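Local coordinates for protein carbohydrate binding family 6 (Clostridium thermocellum, PDB 5A8C) that probably releases terminal alpha-L-arabinofuranosyl groups from arabinose-bearing polysaccharides, as a calcium-containing, five-bladed beta-propeller glycoside hydrolase of family 43, at residues A41-S54 with S101-L115. Residues are numbered along the deposited sequence; the frame is centred on the assembly and turned at random.
Sequences AAVVYNGRLYIYCS and SWAPSIVYRNNKFYL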
loop_
_atom_site.group_PDB
_atom_site.type_symbol
_atom_site.label_atom_id
_atom_site.label_comp_id
_atom_site.label_asym_id
_atom_site.label_seq_id
_atom_site.Cartn_x
_atom_site.Cartn_y
_atom_site.Cartn_z
ATOM N N ALA A 41 3.636 0.700 -2.701
ATOM C CA ALA A 41 2.584 0.886 -3.687
ATOM C C ALA A 41 3.263 1.248 -5.006
ATOM O O ALA A 41 4.334 1.835 -5.017
ATOM C CB ALA A 41 1.594 1.956 -3.250
ATOM N N ALA A 42 2.635 0.948 -6.120
ATOM C CA ALA A 42 3.295 1.092 -7.422
ATOM C C ALA A 42 2.399 1.683 -8.469
ATOM O O ALA A 42 1.189 1.455 -8.490
ATOM C CB ALA A 42 3.830 -0.246 -7.907
ATOM N N VAL A 43 2.993 2.422 -9.412
ATOM C CA VAL A 43 2.284 2.940 -10.567
ATOM C C VAL A 43 3.196 2.889 -11.771
ATOM O O VAL A 43 4.424 3.036 -11.645
ATOM C CB VAL A 43 1.732 4.374 -10.327
ATOM C CG1 VAL A 43 2.820 5.431 -10.411
ATOM C CG2 VAL A 43 0.608 4.722 -11.274
ATOM N N VAL A 44 2.605 2.745 -12.938
ATOM C CA VAL A 44 3.338 2.776 -14.204
ATOM C C VAL A 44 3.114 4.136 -14.862
ATOM O O VAL A 44 1.965 4.625 -14.940
ATOM C CB VAL A 44 2.858 1.638 -15.125
ATOM C CG1 VAL A 44 3.540 1.702 -16.472
ATOM C CG2 VAL A 44 3.129 0.306 -14.450
ATOM N N TYR A 45 4.193 4.751 -15.315
ATOM C CA TYR A 45 4.117 6.048 -15.961
ATOM C C TYR A 45 5.261 6.145 -16.951
ATOM O O TYR A 45 6.424 5.930 -16.595
ATOM C CB TYR A 45 4.197 7.192 -14.933
ATOM C CG TYR A 45 4.376 8.555 -15.505
ATOM C CD1 TYR A 45 3.367 9.196 -16.185
ATOM C CD2 TYR A 45 5.583 9.221 -15.388
ATOM C CE1 TYR A 45 3.546 10.470 -16.693
ATOM C CE2 TYR A 45 5.765 10.485 -15.879
ATOM C CZ TYR A 45 4.760 11.104 -16.544
ATOM O OH TYR A 45 4.949 12.369 -16.999
ATOM N N ASN A 46 4.941 6.521 -18.190
ATOM C CA ASN A 46 5.942 6.743 -19.242
ATOM C C ASN A 46 6.956 5.638 -19.355
ATOM O O ASN A 46 8.161 5.867 -19.467
ATOM C CB ASN A 46 6.503 8.145 -19.071
ATOM C CG ASN A 46 5.612 9.213 -19.756
ATOM O OD1 ASN A 46 4.538 8.905 -20.303
ATOM N ND2 ASN A 46 5.991 10.465 -19.620
ATOM N N GLY A 47 6.460 4.410 -19.296
ATOM C CA GLY A 47 7.265 3.251 -19.519
ATOM C C GLY A 47 8.041 2.753 -18.318
ATOM O O GLY A 47 8.744 1.764 -18.467
ATOM N N ARG A 48 7.934 3.435 -17.177
ATOM C CA ARG A 48 8.643 3.050 -15.968
ATOM C C ARG A 48 7.654 2.574 -14.921
ATOM O O ARG A 48 6.519 3.053 -14.813
ATOM C CB ARG A 48 9.411 4.244 -15.397
ATOM C CG ARG A 48 10.511 4.753 -16.325
ATOM C CD ARG A 48 11.351 5.839 -15.681
ATOM N NE ARG A 48 12.219 5.320 -14.653
ATOM C CZ ARG A 48 13.397 4.748 -14.893
ATOM N NH1 ARG A 48 13.883 4.577 -16.110
ATOM N NH2 ARG A 48 14.068 4.300 -13.852
ATOM N N LEU A 49 8.135 1.667 -14.078
ATOM C CA LEU A 49 7.435 1.214 -12.875
ATOM C C LEU A 49 8.024 1.958 -11.685
ATOM O O LEU A 49 9.233 1.834 -11.417
ATOM C CB LEU A 49 7.612 -0.283 -12.720
ATOM C CG LEU A 49 6.944 -0.908 -11.481
ATOM C CD1 LEU A 49 5.459 -0.731 -11.473
ATOM C CD2 LEU A 49 7.314 -2.373 -11.365
ATOM N N TYR A 50 7.194 2.759 -11.022
ATOM C CA TYR A 50 7.567 3.527 -9.841
ATOM C C TYR A 50 6.988 2.817 -8.635
ATOM O O TYR A 50 5.813 2.476 -8.595
ATOM C CB TYR A 50 7.008 4.960 -9.903
ATOM C CG TYR A 50 7.602 5.827 -10.970
ATOM C CD1 TYR A 50 7.129 5.793 -12.261
ATOM C CD2 TYR A 50 8.627 6.689 -10.667
ATOM C CE1 TYR A 50 7.712 6.580 -13.248
ATOM C CE2 TYR A 50 9.249 7.482 -11.638
ATOM C CZ TYR A 50 8.770 7.413 -12.937
ATOM O OH TYR A 50 9.340 8.203 -13.930
ATOM N N ILE A 51 7.833 2.682 -7.594
ATOM C CA ILE A 51 7.409 2.099 -6.298
ATOM C C ILE A 51 7.631 3.146 -5.216
ATOM O O ILE A 51 8.716 3.737 -5.125
ATOM C CB ILE A 51 8.196 0.810 -5.970
ATOM C CG1 ILE A 51 8.065 -0.232 -7.078
ATOM C CG2 ILE A 51 7.651 0.241 -4.664
ATOM C CD1 ILE A 51 8.912 -1.478 -6.838
ATOM N N TYR A 52 6.565 3.383 -4.437
ATOM C CA TYR A 52 6.587 4.321 -3.330
ATOM C C TYR A 52 6.470 3.515 -2.055
ATOM O O TYR A 52 5.586 2.638 -1.966
ATOM C CB TYR A 52 5.369 5.293 -3.447
ATOM C CG TYR A 52 5.398 6.102 -4.697
ATOM C CD1 TYR A 52 4.999 5.548 -5.920
ATOM C CD2 TYR A 52 5.858 7.399 -4.728
ATOM C CE1 TYR A 52 5.036 6.269 -7.077
ATOM C CE2 TYR A 52 5.903 8.145 -5.887
ATOM C CZ TYR A 52 5.510 7.565 -7.079
ATOM O OH TYR A 52 5.528 8.244 -8.267
ATOM N N CYS A 53 7.247 3.859 -1.041
ATOM C CA CYS A 53 7.323 3.054 0.162
ATOM C C CYS A 53 7.319 3.950 1.401
ATOM O O CYS A 53 7.869 5.050 1.393
ATOM C CB CYS A 53 8.612 2.237 0.237
ATOM S SG CYS A 53 8.809 1.064 -1.111
ATOM N N SER A 54 6.763 3.426 2.492
ATOM C CA SER A 54 7.116 3.952 3.808
ATOM C C SER A 54 8.632 3.963 3.945
ATOM O O SER A 54 9.246 2.913 3.705
ATOM C CB SER A 54 6.581 2.997 4.882
ATOM O OG SER A 54 5.177 2.984 4.935
ATOM N N SER A 101 4.003 9.664 7.609
ATOM C CA SER A 101 3.458 9.291 6.310
ATOM C C SER A 101 3.546 7.798 6.083
ATOM O O SER A 101 4.439 7.317 5.427
ATOM C CB SER A 101 4.163 10.047 5.194
ATOM O OG SER A 101 5.532 9.790 5.126
ATOM N N TRP A 102 2.597 7.038 6.648
ATOM C CA TRP A 102 2.652 5.595 6.618
ATOM C C TRP A 102 1.926 5.041 5.404
ATOM O O TRP A 102 0.758 5.411 5.157
ATOM C CB TRP A 102 1.970 5.020 7.890
ATOM C CG TRP A 102 2.595 5.391 9.179
ATOM C CD1 TRP A 102 3.652 6.205 9.412
ATOM C CD2 TRP A 102 2.171 4.914 10.457
ATOM N NE1 TRP A 102 3.932 6.257 10.776
ATOM C CE2 TRP A 102 2.993 5.481 11.423
ATOM C CE3 TRP A 102 1.106 4.070 10.870
ATOM C CZ2 TRP A 102 2.819 5.252 12.786
ATOM C CZ3 TRP A 102 0.953 3.868 12.217
ATOM C CH2 TRP A 102 1.772 4.440 13.149
ATOM N N ALA A 103 2.526 4.067 4.725
ATOM C CA ALA A 103 1.845 3.163 3.794
ATOM C C ALA A 103 1.170 3.896 2.641
ATOM O O ALA A 103 -0.052 4.034 2.581
ATOM C CB ALA A 103 0.875 2.231 4.515
ATOM N N PRO A 104 1.973 4.403 1.705
ATOM C CA PRO A 104 1.423 5.226 0.633
ATOM C C PRO A 104 0.517 4.456 -0.310
ATOM O O PRO A 104 0.656 3.253 -0.544
ATOM C CB PRO A 104 2.699 5.718 -0.097
ATOM C CG PRO A 104 3.701 4.624 0.147
ATOM C CD PRO A 104 3.412 4.167 1.552
ATOM N N SER A 105 -0.382 5.204 -0.969
ATOM C CA SER A 105 -1.148 4.721 -2.122
ATOM C C SER A 105 -0.954 5.740 -3.228
ATOM O O SER A 105 -1.111 6.926 -3.004
ATOM C CB SER A 105 -2.612 4.604 -1.765
ATOM O OG SER A 105 -3.404 4.177 -2.853
ATOM N N ILE A 106 -0.559 5.282 -4.431
ATOM C CA ILE A 106 -0.261 6.179 -5.548
ATOM C C ILE A 106 -1.298 5.963 -6.664
ATOM O O ILE A 106 -1.598 4.811 -7.031
ATOM C CB ILE A 106 1.180 5.926 -6.064
ATOM C CG1 ILE A 106 1.563 6.913 -7.171
ATOM C CG2 ILE A 106 1.424 4.484 -6.474
ATOM C CD1 ILE A 106 1.713 8.336 -6.750
ATOM N N VAL A 107 -1.716 7.066 -7.253
ATOM C CA VAL A 107 -2.623 7.054 -8.419
ATOM C C VAL A 107 -2.125 8.128 -9.384
ATOM O O VAL A 107 -1.812 9.245 -8.985
ATOM C CB VAL A 107 -4.087 7.342 -8.008
ATOM C CG1 VAL A 107 -4.978 7.332 -9.223
ATOM C CG2 VAL A 107 -4.558 6.328 -7.009
ATOM N N TYR A 108 -2.127 7.773 -10.686
ATOM C CA TYR A 108 -1.890 8.725 -11.780
ATOM C C TYR A 108 -3.245 9.054 -12.426
ATOM O O TYR A 108 -3.903 8.153 -12.924
ATOM C CB TYR A 108 -0.913 8.119 -12.777
ATOM C CG TYR A 108 -0.651 8.935 -14.021
ATOM C CD1 TYR A 108 -0.181 10.242 -13.956
ATOM C CD2 TYR A 108 -0.852 8.397 -15.298
ATOM C CE1 TYR A 108 0.097 10.990 -15.096
ATOM C CE2 TYR A 108 -0.591 9.148 -16.429
ATOM C CZ TYR A 108 -0.122 10.435 -16.332
ATOM O OH TYR A 108 0.108 11.142 -17.490
ATOM N N ARG A 109 -3.656 10.317 -12.305
ATOM C CA ARG A 109 -4.965 10.723 -12.862
ATOM C C ARG A 109 -4.868 12.168 -13.237
ATOM O O ARG A 109 -4.163 12.936 -12.552
ATOM C CB ARG A 109 -6.085 10.526 -11.830
ATOM C CG ARG A 109 -7.478 10.611 -12.450
ATOM C CD ARG A 109 -8.582 10.426 -11.481
ATOM N NE ARG A 109 -9.838 10.288 -12.194
ATOM C CZ ARG A 109 -11.025 10.102 -11.630
ATOM N NH1 ARG A 109 -11.151 10.057 -10.335
ATOM N NH2 ARG A 109 -12.089 9.974 -12.406
ATOM N N ASN A 110 -5.566 12.607 -14.275
ATOM C CA ASN A 110 -5.558 14.045 -14.601
ATOM C C ASN A 110 -4.171 14.532 -14.918
ATOM O O ASN A 110 -3.914 15.718 -14.756
ATOM C CB ASN A 110 -6.149 14.933 -13.444
ATOM C CG ASN A 110 -7.468 14.408 -12.875
ATOM O OD1 ASN A 110 -8.338 13.990 -13.668
ATOM N ND2 ASN A 110 -7.627 14.432 -11.516
ATOM N N ASN A 111 -3.298 13.658 -15.376
ATOM C CA ASN A 111 -1.918 13.981 -15.629
ATOM C C ASN A 111 -1.204 14.535 -14.381
ATOM O O ASN A 111 -0.217 15.290 -14.488
ATOM C CB ASN A 111 -1.741 14.933 -16.793
ATOM C CG ASN A 111 -0.363 14.905 -17.376
ATOM O OD1 ASN A 111 0.303 13.862 -17.428
ATOM N ND2 ASN A 111 0.060 16.027 -17.836
ATOM N N LYS A 112 -1.609 14.057 -13.218
ATOM C CA LYS A 112 -1.016 14.395 -11.927
ATOM C C LYS A 112 -0.870 13.108 -11.134
ATOM O O LYS A 112 -1.441 12.060 -11.463
ATOM C CB LYS A 112 -1.868 15.413 -11.143
ATOM C CG LYS A 112 -1.932 16.769 -11.826
ATOM C CD LYS A 112 -2.827 17.789 -11.101
ATOM C CE LYS A 112 -3.237 18.870 -12.093
ATOM N NZ LYS A 112 -4.141 18.310 -13.127
ATOM N N PHE A 113 -0.105 13.200 -10.057
ATOM C CA PHE A 113 0.169 12.093 -9.176
ATOM C C PHE A 113 -0.387 12.416 -7.789
ATOM O O PHE A 113 -0.118 13.484 -7.240
ATOM C CB PHE A 113 1.682 11.844 -9.081
ATOM C CG PHE A 113 2.272 11.448 -10.422
ATOM C CD1 PHE A 113 2.607 12.431 -11.331
ATOM C CD2 PHE A 113 2.349 10.136 -10.773
ATOM C CE1 PHE A 113 3.050 12.096 -12.612
ATOM C CE2 PHE A 113 2.815 9.782 -12.058
ATOM C CZ PHE A 113 3.136 10.795 -12.962
ATOM N N TYR A 114 -1.178 11.470 -7.279
ATOM C CA TYR A 114 -1.845 11.612 -5.991
ATOM C C TYR A 114 -1.321 10.527 -5.079
ATOM O O TYR A 114 -1.399 9.329 -5.410
ATOM C CB TYR A 114 -3.383 11.464 -6.161
ATOM C CG TYR A 114 -3.915 12.524 -7.066
ATOM C CD1 TYR A 114 -4.263 13.780 -6.557
ATOM C CD2 TYR A 114 -4.062 12.322 -8.437
ATOM C CE1 TYR A 114 -4.679 14.792 -7.390
ATOM C CE2 TYR A 114 -4.498 13.334 -9.270
ATOM C CZ TYR A 114 -4.846 14.560 -8.735
ATOM O OH TYR A 114 -5.315 15.516 -9.603
ATOM N N LEU A 115 -0.724 10.945 -3.972
ATOM C CA LEU A 115 -0.045 10.089 -3.018
ATOM C C LEU A 115 -0.785 10.196 -1.689
ATOM O O LEU A 115 -0.696 11.202 -1.013
ATOM C CB LEU A 115 1.401 10.572 -2.910
ATOM C CG LEU A 115 2.347 9.754 -2.069
ATOM C CD1 LEU A 115 2.600 8.379 -2.704
ATOM C CD2 LEU A 115 3.706 10.481 -1.948
HETATM O O HOH W 1 3.159 13.904 -17.766
#
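Ile-106 lays its CD1 methyl over one face of the Tyr-52 ring, a CH-pi contact 4.1 Å from the ring centroid, while its CG1 touches CE1 of the same ring at 3.5 Å. CG1 stands anti to the backbone N (chi1 -176°), which turns it toward segment 41-54, where it touches both the Tyr-52 ring and CG1 of Val-43, and leaves CG2 to press on the backbone of Ala-42. Leu-115 CD1 meets the Tyr-52 ring obliquely, and the hydroxyl of that ring is hydrogen-bonded to the carbonyl of Pro-132. Toward the hairpin turns Tyr-45, Tyr-108 and Phe-113 form an aromatic cluster. Phe-113 drives its CZ edge into the centre of one face of Tyr-45, a T-shaped stack with planes at 89° and centroids 4.9 Å apart; Tyr-45 in turn points its CD1-CE1 edge, more obliquely, at a face of Tyr-108. The two hairpins come from successive blades of the five-bladed beta-propeller of family 43, strand 104-109 lying against strand 41-45 at 13° between their directions, with side chains rather than backbone hydrogen bonds joining the sheets. Asn-111 ties off the solvent side of the cluster: its OD1 takes an in-plane bond from Tyr-108 OH at 2.7 Å and another from a water that also bonds Tyr-45 OH. At the other end of the contact the Pro-104 ring packs on the backbone of Tyr-52 through Ser-54. There Ser-54 OG accepts the Ala-103 N-H at 2.9 Å and also bonds Asp-39. The chain turns a corner at Ala-103, whose side chain is about 5 Å from the bound calcium ion; the preceding Trp-102 side chain lies about 3 Å from a bound Tris molecule.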